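Local coordinates for CYCLIN domain-containing protein (Chaetomium thermophilum, PDB 6Z3U), which probably serves as the cyclin H-type regulatory subunit that activates the cyclin-dependent serine/threonine kinase of the CAK complex, at residues A[41-44]-A[45-49]; A[79-82]-A[83-87]; A[177-180]-A[181-185]. All blocks are in the same frame, centred on the assembly; numbering follows the deposited sequence.

Interaction 1 of 3, residues A[41-44]-A[45-49]; sequences ARIT and ERLLS
Ala41 and Glu45, one turn apart, are joined by one of the i to i+4 backbone hydrogen bonds of the last turns of the long helix 25-48. Glu45 N donates to Ala41 O at 3.1 Å with a nearly straight N-H...O angle of 164°. Arg46 N reaches Arg42 O at 3.3 Å and Leu47 N reaches Ile43 O at 3.1 Å, while a second bond from Leu47 N to Thr44 O is weak.

The hydroxyl of Thr44 also belongs to the helix. Turned beside its own backbone N (chi1 -67°), OG1 bonds to Arg40 O one turn back, so the hydroxyl is paired within its own helix. Polar, extended Glu45 suits the exposed face.

Apolar contact follows the side that the returning chain covers, where Thr44 and Leu47 both meet Leu77 of the cyclin's own chain, and Leu47 also its Pro78. A different Pro78, that of the kinase chain, packs against the side chain of Arg42. Branched, buried Ile43 meets Leu47, its CG2 methyl 4.3 Å from Leu47 CD1. One residue further on, the CD1 methyl of Leu48 lies beside Thr44 O.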
loop_
_atom_site.group_PDB
_atom_site.type_symbol
_atom_site.label_atom_id
_atom_site.label_comp_id
_atom_site.label_asym_id
_atom_site.label_seq_id
_atom_site.Cartn_x
_atom_site.Cartn_y
_atom_site.Cartn_z
ATOM N N ALA A 41 -32.013 10.138 13.127
ATOM C CA ALA A 41 -32.624 9.526 14.301
ATOM C C ALA A 41 -31.731 9.655 15.525
ATOM O O ALA A 41 -32.223 9.894 16.634
ATOM C CB ALA A 41 -32.927 8.054 14.023
ATOM N N ARG A 42 -30.417 9.502 15.345
ATOM C CA ARG A 42 -29.502 9.549 16.480
ATOM C C ARG A 42 -29.425 10.950 17.075
ATOM O O ARG A 42 -29.427 11.108 18.302
ATOM C CB ARG A 42 -28.113 9.065 16.056
ATOM C CG ARG A 42 -28.027 7.561 15.850
ATOM C CD ARG A 42 -26.586 7.079 15.703
ATOM N NE ARG A 42 -26.037 7.311 14.369
ATOM C CZ ARG A 42 -25.264 8.341 14.033
ATOM N NH1 ARG A 42 -24.818 8.446 12.789
ATOM N NH2 ARG A 42 -24.935 9.265 14.928
ATOM N N ILE A 43 -29.353 11.977 16.226
ATOM C CA ILE A 43 -29.287 13.347 16.726
ATOM C C ILE A 43 -30.617 13.748 17.352
ATOM O O ILE A 43 -30.653 14.474 18.354
ATOM C CB ILE A 43 -28.877 14.311 15.597
ATOM C CG1 ILE A 43 -27.495 13.938 15.053
ATOM C CG2 ILE A 43 -28.878 15.748 16.105
ATOM C CD1 ILE A 43 -27.109 14.669 13.783
ATOM N N THR A 44 -31.729 13.286 16.775
ATOM C CA THR A 44 -33.042 13.618 17.315
ATOM C C THR A 44 -33.210 13.068 18.727
ATOM O O THR A 44 -33.682 13.769 19.627
ATOM C CB THR A 44 -34.136 13.074 16.391
ATOM O OG1 THR A 44 -34.103 13.772 15.140
ATOM C CG2 THR A 44 -35.509 13.234 17.020
ATOM N N GLU A 45 -32.830 11.806 18.937
ATOM C CA GLU A 45 -32.936 11.209 20.264
ATOM C C GLU A 45 -32.135 11.995 21.296
ATOM O O GLU A 45 -32.611 12.233 22.413
ATOM C CB GLU A 45 -32.460 9.756 20.211
ATOM C CG GLU A 45 -32.547 9.009 21.533
ATOM C CD GLU A 45 -32.156 7.545 21.406
ATOM O OE1 GLU A 45 -31.726 7.134 20.307
ATOM O OE2 GLU A 45 -32.278 6.805 22.406
ATOM N N ARG A 46 -30.919 12.413 20.937
ATOM C CA ARG A 46 -30.072 13.143 21.876
ATOM C C ARG A 46 -30.685 14.484 22.257
ATOM O O ARG A 46 -30.626 14.893 23.423
ATOM C CB ARG A 46 -28.677 13.337 21.275
ATOM C CG ARG A 46 -27.805 14.376 21.979
ATOM C CD ARG A 46 -27.435 13.918 23.379
ATOM N NE ARG A 46 -26.764 14.962 24.147
ATOM C CZ ARG A 46 -25.975 14.738 25.196
ATOM N NH1 ARG A 46 -25.410 15.755 25.830
ATOM N NH2 ARG A 46 -25.747 13.499 25.613
ATOM N N LEU A 47 -31.272 15.188 21.286
ATOM C CA LEU A 47 -31.749 16.545 21.536
ATOM C C LEU A 47 -32.808 16.578 22.634
ATOM O O LEU A 47 -32.842 17.515 23.440
ATOM C CB LEU A 47 -32.299 17.153 20.246
ATOM C CG LEU A 47 -31.260 17.619 19.222
ATOM C CD1 LEU A 47 -31.947 18.100 17.949
ATOM C CD2 LEU A 47 -30.361 18.708 19.794
ATOM N N LEU A 48 -33.686 15.574 22.678
ATOM C CA LEU A 48 -34.760 15.587 23.668
ATOM C C LEU A 48 -34.220 15.663 25.092
ATOM O O LEU A 48 -34.886 16.210 25.978
ATOM C CB LEU A 48 -35.658 14.358 23.509
ATOM C CG LEU A 48 -36.506 14.191 22.241
ATOM C CD1 LEU A 48 -36.113 15.132 21.107
ATOM C CD2 LEU A 48 -36.457 12.739 21.774
ATOM N N SER A 49 -33.025 15.134 25.332
ATOM C CA SER A 49 -32.444 15.162 26.669
ATOM C C SER A 49 -31.498 16.349 26.826
ATOM O O SER A 49 -31.907 17.422 27.271
ATOM C CB SER A 49 -31.702 13.858 26.950
ATOM O OG SER A 49 -32.541 12.743 26.705
#

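Interaction 2 of 3, residues A[79-82]-A[83-87]; sequences EFLT and PAEEL
Thr82 and Pro83 meet where the incoming loop turns into helix 83-103, the CG2 methyl of Thr82 lying 3.4 Å from Pro83 CD. Proline suits this first helical position, since its ring fixes phi near the helical value and no N-H is needed from it in the first turn. The ring also packs on Asn36 of helix 25-48, and Pro83 O accepts the first bond made wholly inside the helix, from Leu87 N. Ala84, which follows, is small and exposed.

Glu85 turns back towards the loop. Its CG stands beside the backbone N (chi1 -64°) and the chain then runs extended, bringing OE2 to the amide of Thr82. Thr82 N points at OE2 from 3.3 Å in an almost perfectly straight bond (178°), coming from the anti side and out of the carboxylate plane. This is one half of a capping box: Thr82 holds the N-cap position, but its side chain makes no capping bond to the helix backbone, and Thr82 OG1 gives Glu85 OE2 a weak hydrogen bond at 3.0 Å instead. The same oxygen forms a salt bridge with Lys356 of helix 343-358, and the CD2 methyl of Leu81 lies 3.8 Å from it. With an alanine here, the Thr82 amide would probably lose its acceptor and Lys356 this salt-bridge partner.

Glu86 N closes the first helical turn on Thr82 O at 2.6 Å. The Glu86 side chain is buried, and its carboxylate is satisfied by Asn36, whose ND2 also bonds to Leu81 O, and more weakly by Ser126. Leu87 heads away from the loop, its side chain resting on Arg32.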
loop_
_atom_site.group_PDB
_atom_site.type_symbol
_atom_site.label_atom_id
_atom_site.label_comp_id
_atom_site.label_asym_id
_atom_site.label_seq_id
_atom_site.Cartn_x
_atom_site.Cartn_y
_atom_site.Cartn_z
ATOM N N GLU A 79 -34.334 21.546 11.262
ATOM C CA GLU A 79 -34.425 20.964 9.930
ATOM C C GLU A 79 -33.117 20.254 9.602
ATOM O O GLU A 79 -32.057 20.887 9.557
ATOM C CB GLU A 79 -34.718 22.044 8.891
ATOM C CG GLU A 79 -35.858 22.975 9.254
ATOM C CD GLU A 79 -35.988 24.124 8.275
ATOM O OE1 GLU A 79 -36.521 25.186 8.667
ATOM O OE2 GLU A 79 -35.544 23.965 7.117
ATOM N N PHE A 80 -33.186 18.945 9.378
ATOM C CA PHE A 80 -32.004 18.157 9.057
ATOM C C PHE A 80 -31.730 18.202 7.558
ATOM O O PHE A 80 -32.640 18.374 6.746
ATOM C CB PHE A 80 -32.192 16.713 9.522
ATOM C CG PHE A 80 -32.339 16.575 11.011
ATOM C CD1 PHE A 80 -31.227 16.482 11.831
ATOM C CD2 PHE A 80 -33.595 16.546 11.590
ATOM C CE1 PHE A 80 -31.367 16.362 13.199
ATOM C CE2 PHE A 80 -33.740 16.423 12.958
ATOM C CZ PHE A 80 -32.625 16.331 13.762
ATOM N N LEU A 81 -30.458 18.039 7.198
ATOM C CA LEU A 81 -30.062 18.085 5.796
ATOM C C LEU A 81 -30.682 16.934 5.011
ATOM O O LEU A 81 -30.847 15.825 5.527
ATOM C CB LEU A 81 -28.538 18.037 5.673
ATOM C CG LEU A 81 -27.741 19.260 6.125
ATOM C CD1 LEU A 81 -26.291 19.127 5.693
ATOM C CD2 LEU A 81 -28.340 20.540 5.558
ATOM N N THR A 82 -31.027 17.211 3.747
ATOM C CA THR A 82 -31.508 16.179 2.841
ATOM C C THR A 82 -30.327 15.364 2.314
ATOM O O THR A 82 -29.226 15.897 2.147
ATOM C CB THR A 82 -32.252 16.812 1.666
ATOM O OG1 THR A 82 -32.745 18.102 2.046
ATOM C CG2 THR A 82 -33.421 15.953 1.223
ATOM N N PRO A 83 -30.523 14.065 2.049
ATOM C CA PRO A 83 -29.423 13.272 1.470
ATOM C C PRO A 83 -28.759 13.936 0.274
ATOM O O PRO A 83 -27.535 13.853 0.127
ATOM C CB PRO A 83 -30.117 11.958 1.085
ATOM C CG PRO A 83 -31.237 11.828 2.063
ATOM C CD PRO A 83 -31.704 13.234 2.354
ATOM N N ALA A 84 -29.536 14.600 -0.587
ATOM C CA ALA A 84 -28.953 15.311 -1.720
ATOM C C ALA A 84 -28.152 16.521 -1.256
ATOM O O ALA A 84 -27.056 16.777 -1.768
ATOM C CB ALA A 84 -30.053 15.737 -2.694
ATOM N N GLU A 85 -28.680 17.275 -0.287
ATOM C CA GLU A 85 -27.923 18.389 0.273
ATOM C C GLU A 85 -26.689 17.901 1.015
ATOM O O GLU A 85 -25.665 18.592 1.041
ATOM C CB GLU A 85 -28.803 19.209 1.215
ATOM C CG GLU A 85 -29.975 19.897 0.536
ATOM C CD GLU A 85 -30.842 20.676 1.508
ATOM O OE1 GLU A 85 -31.506 21.641 1.070
ATOM O OE2 GLU A 85 -30.860 20.326 2.708
ATOM N N GLU A 86 -26.769 16.718 1.624
ATOM C CA GLU A 86 -25.599 16.126 2.259
ATOM C C GLU A 86 -24.542 15.799 1.213
ATOM O O GLU A 86 -23.362 16.124 1.382
ATOM C CB GLU A 86 -26.016 14.876 3.035
ATOM C CG GLU A 86 -25.311 14.685 4.369
ATOM C CD GLU A 86 -25.871 13.517 5.160
ATOM O OE1 GLU A 86 -26.973 13.660 5.727
ATOM O OE2 GLU A 86 -25.208 12.463 5.226
ATOM N N LEU A 87 -24.958 15.158 0.116
ATOM C CA LEU A 87 -24.033 14.822 -0.961
ATOM C C LEU A 87 -23.496 16.067 -1.653
ATOM O O LEU A 87 -22.386 16.043 -2.197
ATOM C CB LEU A 87 -24.733 13.918 -1.977
ATOM C CG LEU A 87 -23.913 13.381 -3.149
ATOM C CD1 LEU A 87 -22.655 12.693 -2.661
ATOM C CD2 LEU A 87 -24.763 12.427 -3.975
#

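Interaction 3 of 3, residues A[177-180]-A[181-185]; sequences QGIR and FALDV
Phe181 folds back beside Gln177, where a Schellman motif ends helix 172-178. Arg180, with a positive phi of 62°, takes the C-prime place and turns the chain so that Phe181 N also points back into the last turn; Arg180 N bonds to Gln177 O at 2.8 Å. Phe181 too has a positive phi, which makes Ile179 to Ala182 a type I' turn, closed by Ala182 N on Ile179 O at 3.3 Å. That donor stands above the carbonyl plane, and the same oxygen also accepts Trp21 NE1.

The packed side is mostly hydrocarbon. Phe181 CG, beside the backbone N (chi1 -53°), puts the ring alongside Gln177, whose CA lies over one face near the rim and whose CG is 4.1 Å from CZ. Ile179 and Leu183 cross at about a right angle, their CD1 methyls 3.9 Å apart. By contrast, Arg180's long, polar chain suits the exposed flank, touching Leu20 and Trp21.

Around the turn, Phe117 of helix 108-124 meets Ile179, and Phe142 of helix 132-146 packs on both Ile179 and Leu183. The kinase chain adds its Leu168 on Phe181, its Val139 on Leu183 and its Ser162 hydrogen-bonded to Gln177 OE1, so this helix end lies within the cyclin-kinase interface.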
loop_
_atom_site.group_PDB
_atom_site.type_symbol
_atom_site.label_atom_id
_atom_site.label_comp_id
_atom_site.label_asym_id
_atom_site.label_seq_id
_atom_site.Cartn_x
_atom_site.Cartn_y
_atom_site.Cartn_z
ATOM N N GLN A 177 -11.097 4.496 10.760
ATOM C CA GLN A 177 -12.263 3.635 10.924
ATOM C C GLN A 177 -13.287 3.877 9.822
ATOM O O GLN A 177 -13.878 2.927 9.296
ATOM C CB GLN A 177 -12.905 3.866 12.294
ATOM C CG GLN A 177 -11.975 3.692 13.486
ATOM C CD GLN A 177 -12.642 4.073 14.801
ATOM O OE1 GLN A 177 -13.266 3.236 15.449
ATOM N NE2 GLN A 177 -12.407 5.300 15.257
ATOM N N GLY A 178 -13.505 5.140 9.454
ATOM C CA GLY A 178 -14.526 5.444 8.468
ATOM C C GLY A 178 -14.278 4.766 7.135
ATOM O O GLY A 178 -15.207 4.249 6.508
ATOM N N ILE A 179 -13.020 4.746 6.689
ATOM C CA ILE A 179 -12.664 4.130 5.415
ATOM C C ILE A 179 -12.473 2.631 5.612
ATOM O O ILE A 179 -12.028 1.923 4.701
ATOM C CB ILE A 179 -11.402 4.775 4.811
ATOM C CG1 ILE A 179 -10.190 4.578 5.727
ATOM C CG2 ILE A 179 -11.639 6.257 4.561
ATOM C CD1 ILE A 179 -8.886 5.049 5.116
ATOM N N ARG A 180 -12.801 2.140 6.806
ATOM C CA ARG A 180 -12.800 0.707 7.091
ATOM C C ARG A 180 -11.402 0.111 6.943
ATOM O O ARG A 180 -11.235 -1.034 6.518
ATOM C CB ARG A 180 -13.802 -0.023 6.194
ATOM C CG ARG A 180 -15.252 0.348 6.470
ATOM C CD ARG A 180 -16.206 -0.661 5.859
ATOM N NE ARG A 180 -16.101 -1.963 6.512
ATOM C CZ ARG A 180 -16.700 -3.068 6.082
ATOM N NH1 ARG A 180 -16.544 -4.208 6.743
ATOM N NH2 ARG A 180 -17.449 -3.039 4.989
ATOM N N PHE A 181 -10.386 0.888 7.311
ATOM C CA PHE A 181 -9.008 0.412 7.370
ATOM C C PHE A 181 -8.474 -0.015 6.007
ATOM O O PHE A 181 -7.483 -0.745 5.927
ATOM C CB PHE A 181 -8.879 -0.747 8.365
ATOM C CG PHE A 181 -9.434 -0.441 9.726
ATOM C CD1 PHE A 181 -8.661 0.208 10.673
ATOM C CD2 PHE A 181 -10.730 -0.798 10.057
ATOM C CE1 PHE A 181 -9.166 0.492 11.926
ATOM C CE2 PHE A 181 -11.243 -0.516 11.311
ATOM C CZ PHE A 181 -10.460 0.129 12.245
ATOM N N ALA A 182 -9.117 0.418 4.927
ATOM C CA ALA A 182 -8.676 0.109 3.567
ATOM C C ALA A 182 -7.821 1.273 3.077
ATOM O O ALA A 182 -8.343 2.324 2.698
ATOM C CB ALA A 182 -9.871 -0.138 2.652
ATOM N N LEU A 183 -6.501 1.082 3.090
ATOM C CA LEU A 183 -5.558 2.136 2.739
ATOM C C LEU A 183 -5.021 2.025 1.317
ATOM O O LEU A 183 -4.391 2.975 0.837
ATOM C CB LEU A 183 -4.381 2.134 3.722
ATOM C CG LEU A 183 -4.592 2.898 5.030
ATOM C CD1 LEU A 183 -5.938 2.580 5.648
ATOM C CD2 LEU A 183 -3.472 2.583 6.006
ATOM N N ASP A 184 -5.254 0.905 0.635
ATOM C CA ASP A 184 -4.748 0.691 -0.721
ATOM C C ASP A 184 -5.806 1.161 -1.713
ATOM O O ASP A 184 -6.792 0.463 -1.967
ATOM C CB ASP A 184 -4.378 -0.773 -0.941
ATOM C CG ASP A 184 -5.547 -1.721 -0.719
ATOM O OD1 ASP A 184 -6.302 -1.531 0.259
ATOM O OD2 ASP A 184 -5.706 -2.663 -1.524
ATOM N N VAL A 185 -5.601 2.351 -2.275
ATOM C CA VAL A 185 -6.505 2.935 -3.258
ATOM C C VAL A 185 -5.815 2.915 -4.614
ATOM O O VAL A 185 -4.626 3.233 -4.723
ATOM C CB VAL A 185 -6.912 4.372 -2.885
ATOM C CG1 VAL A 185 -8.046 4.844 -3.780
ATOM C CG2 VAL A 185 -7.300 4.458 -1.417
#

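Interactions 1 and 2 are neighbours in space as well as in sequence. Their centres are 17 Å apart, and they touch through Phe80, whose CZ lies 3.3 Å from Thr44 OG1 and whose CE1 lies 3.9 Å from Ile43 CG2. The ring thus bridges the end of helix 25-48 and the approach to helix 83-103. Interaction 3 stands apart, its centre about 29 Å from that of interaction 1 and 25 Å from that of interaction 2, with nearest atoms about 12 and 13 Å away. The kinase meets residues 177-185 broadly and interaction 1 through Arg42, whereas 79-87 meets no other protein chain.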